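Local structure of adapter protein MecA 2 (Bacillus subtilis, 3JTO) at residues D5-F10 against F41-D46. The protein acts as an adaptor that targets unfolded and aggregated proteins, and the competence factor ComK, to the ClpC protease, whose binding falls to the C-terminal domain described here. Sequence-based numbering, arbitrary orientation.
Sequences DIIYQF and FLSLED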
loop_
_atom_site.group_PDB
_atom_site.type_symbol
_atom_site.label_atom_id
_atom_site.label_comp_id
_atom_site.label_asym_id
_atom_site.label_seq_id
_atom_site.Cartn_x
_atom_site.Cartn_y
_atom_site.Cartn_z
ATOM N N ASP A 5 8.397 -7.244 2.271
ATOM C CA ASP A 5 8.056 -5.880 1.862
ATOM C C ASP A 5 7.212 -5.934 0.592
ATOM O O ASP A 5 7.600 -6.558 -0.399
ATOM C CB ASP A 5 9.311 -5.057 1.615
ATOM C CG ASP A 5 10.150 -4.909 2.851
ATOM O OD1 ASP A 5 9.633 -5.173 3.960
ATOM O OD2 ASP A 5 11.322 -4.524 2.719
ATOM N N ILE A 6 6.057 -5.285 0.626
ATOM C CA ILE A 6 5.096 -5.391 -0.455
ATOM C C ILE A 6 4.840 -4.012 -1.042
ATOM O O ILE A 6 4.427 -3.101 -0.326
ATOM C CB ILE A 6 3.781 -6.063 0.045
ATOM C CG1 ILE A 6 3.966 -7.587 0.113
ATOM C CG2 ILE A 6 2.601 -5.737 -0.847
ATOM C CD1 ILE A 6 2.816 -8.327 0.780
ATOM N N ILE A 7 5.123 -3.857 -2.335
ATOM C CA ILE A 7 4.733 -2.658 -3.068
ATOM C C ILE A 7 3.810 -2.967 -4.246
ATOM O O ILE A 7 4.170 -3.721 -5.143
ATOM C CB ILE A 7 5.920 -1.881 -3.607
ATOM C CG1 ILE A 7 6.941 -1.609 -2.509
ATOM C CG2 ILE A 7 5.444 -0.569 -4.199
ATOM C CD1 ILE A 7 8.216 -0.972 -3.044
ATOM N N TYR A 8 2.628 -2.355 -4.226
ATOM C CA TYR A 8 1.631 -2.485 -5.280
ATOM C C TYR A 8 1.317 -1.169 -5.995
ATOM O O TYR A 8 1.374 -0.095 -5.395
ATOM C CB TYR A 8 0.338 -3.058 -4.700
ATOM C CG TYR A 8 0.226 -4.549 -4.867
ATOM C CD1 TYR A 8 -0.738 -5.106 -5.703
ATOM C CD2 TYR A 8 1.096 -5.399 -4.208
ATOM C CE1 TYR A 8 -0.825 -6.467 -5.865
ATOM C CE2 TYR A 8 1.014 -6.753 -4.361
ATOM C CZ TYR A 8 0.060 -7.282 -5.187
ATOM O OH TYR A 8 -0.002 -8.642 -5.325
ATOM N N GLN A 9 0.931 -1.302 -7.265
ATOM C CA GLN A 9 0.598 -0.221 -8.198
ATOM C C GLN A 9 -0.933 -0.087 -8.365
ATOM O O GLN A 9 -1.628 -1.082 -8.584
ATOM C CB GLN A 9 1.146 -0.645 -9.548
ATOM C CG GLN A 9 1.858 0.362 -10.386
ATOM C CD GLN A 9 2.551 -0.347 -11.534
ATOM O OE1 GLN A 9 2.034 -1.347 -12.037
ATOM N NE2 GLN A 9 3.733 0.135 -11.934
ATOM N N PHE A 10 -1.459 1.132 -8.288
ATOM C CA PHE A 10 -2.897 1.359 -8.485
ATOM C C PHE A 10 -3.125 2.488 -9.470
ATOM O O PHE A 10 -2.446 3.522 -9.414
ATOM C CB PHE A 10 -3.597 1.670 -7.159
ATOM C CG PHE A 10 -3.330 0.648 -6.097
ATOM C CD1 PHE A 10 -4.157 -0.454 -5.958
ATOM C CD2 PHE A 10 -2.222 0.768 -5.268
ATOM C CE1 PHE A 10 -3.894 -1.409 -5.004
ATOM C CE2 PHE A 10 -1.958 -0.171 -4.317
ATOM C CZ PHE A 10 -2.788 -1.264 -4.177
ATOM N N PHE A 41 1.099 4.248 -5.434
ATOM C CA PHE A 41 1.790 3.059 -4.965
ATOM C C PHE A 41 1.612 2.967 -3.481
ATOM O O PHE A 41 1.735 3.960 -2.765
ATOM C CB PHE A 41 3.280 3.114 -5.301
ATOM C CG PHE A 41 3.565 3.112 -6.771
ATOM C CD1 PHE A 41 3.905 1.936 -7.424
ATOM C CD2 PHE A 41 3.497 4.295 -7.508
ATOM C CE1 PHE A 41 4.183 1.933 -8.793
ATOM C CE2 PHE A 41 3.766 4.301 -8.873
ATOM C CZ PHE A 41 4.107 3.117 -9.518
ATOM N N LEU A 42 1.301 1.774 -3.017
ATOM C CA LEU A 42 1.229 1.533 -1.594
ATOM C C LEU A 42 2.383 0.599 -1.223
ATOM O O LEU A 42 2.549 -0.463 -1.809
ATOM C CB LEU A 42 -0.117 0.913 -1.231
ATOM C CG LEU A 42 -0.307 0.394 0.199
ATOM C CD1 LEU A 42 -0.501 1.547 1.179
ATOM C CD2 LEU A 42 -1.487 -0.565 0.277
ATOM N N SER A 43 3.178 1.013 -0.254
ATOM C CA SER A 43 4.301 0.228 0.216
ATOM C C SER A 43 4.046 -0.191 1.666
ATOM O O SER A 43 3.709 0.646 2.512
ATOM C CB SER A 43 5.591 1.054 0.116
ATOM O OG SER A 43 6.693 0.353 0.654
ATOM N N LEU A 44 4.198 -1.486 1.936
ATOM C CA LEU A 44 4.063 -2.035 3.282
ATOM C C LEU A 44 5.286 -2.891 3.579
ATOM O O LEU A 44 5.659 -3.738 2.786
ATOM C CB LEU A 44 2.797 -2.879 3.396
ATOM C CG LEU A 44 1.452 -2.151 3.438
ATOM C CD1 LEU A 44 0.344 -3.093 3.016
ATOM C CD2 LEU A 44 1.187 -1.531 4.844
ATOM N N GLU A 45 5.913 -2.667 4.726
ATOM C CA GLU A 45 7.177 -3.325 5.037
ATOM C C GLU A 45 7.102 -4.235 6.254
ATOM O O GLU A 45 6.271 -4.023 7.128
ATOM C CB GLU A 45 8.263 -2.283 5.243
ATOM C CG GLU A 45 8.789 -1.706 3.956
ATOM C CD GLU A 45 9.673 -0.497 4.191
ATOM O OE1 GLU A 45 9.552 0.122 5.271
ATOM O OE2 GLU A 45 10.477 -0.166 3.289
ATOM N N ASP A 46 7.969 -5.252 6.279
ATOM C CA ASP A 46 8.167 -6.123 7.451
ATOM C C ASP A 46 6.925 -6.889 7.864
ATOM O O ASP A 46 6.564 -6.913 9.032
ATOM C CB ASP A 46 8.691 -5.327 8.652
ATOM C CG ASP A 46 9.933 -4.521 8.313
ATOM O OD1 ASP A 46 10.723 -4.967 7.442
ATOM O OD2 ASP A 46 10.112 -3.434 8.903
#
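Two neighbouring strands in the middle of the antiparallel sheet of the MecA C-terminal domain meet here, segment 5-10 of the first strand, 4-10, running against 41-45 at 174°. Ile6 faces Leu44 and Tyr8 faces Leu42 as hydrogen-bonded pairs, each closed by two backbone bonds; Ile6 N to Leu44 O is the shortest at 2.7 Å. Between them Ile7 and Ser43, and beyond them Gln9 and Phe41, form non-hydrogen-bonded pairs, where CA-H groups lean on carbonyls, as Phe41 CA does on Tyr8 O at 3.2 Å.

On the face of Gln9, Ile7, Phe41 and Ser43, the Gln9 side chain runs alongside the Phe41 ring and points the same way. Its NE2 lies 3.6 Å from Phe41 CE1, and the amide plane is turned 61° from the ring. Farther along, the Ser43 torsion (chi1 176°) sets OG beside Ile7 CG1, 3.7 Å away. Helix 70-76 packs on this face through Ile70 and Leu73. On the other face Phe10 folds back so that CE2 rests 3.8 Å from Leu42 CB, the two side chains crossing at a slant, and helix 13-25 lies against both; Ile6 and Tyr8 reach helix 49-59.

At the exposed end the Asp5 carboxylate takes over from the backbone ladder: OD1 accepts a bond from Asp46 N (2.9 Å), met nearly head-on, where the chain turns a corner. Asp5 OD1 also lies 3.7 Å from Asp46 OD1, and Asp5 OD2 is 4.5 Å from Glu45 OE2, a gathering of like charges that the Asp46 N-H may partly offset for Asp5. With helices packed on both faces, the pair is typical of a central antiparallel ladder in an alpha+beta domain.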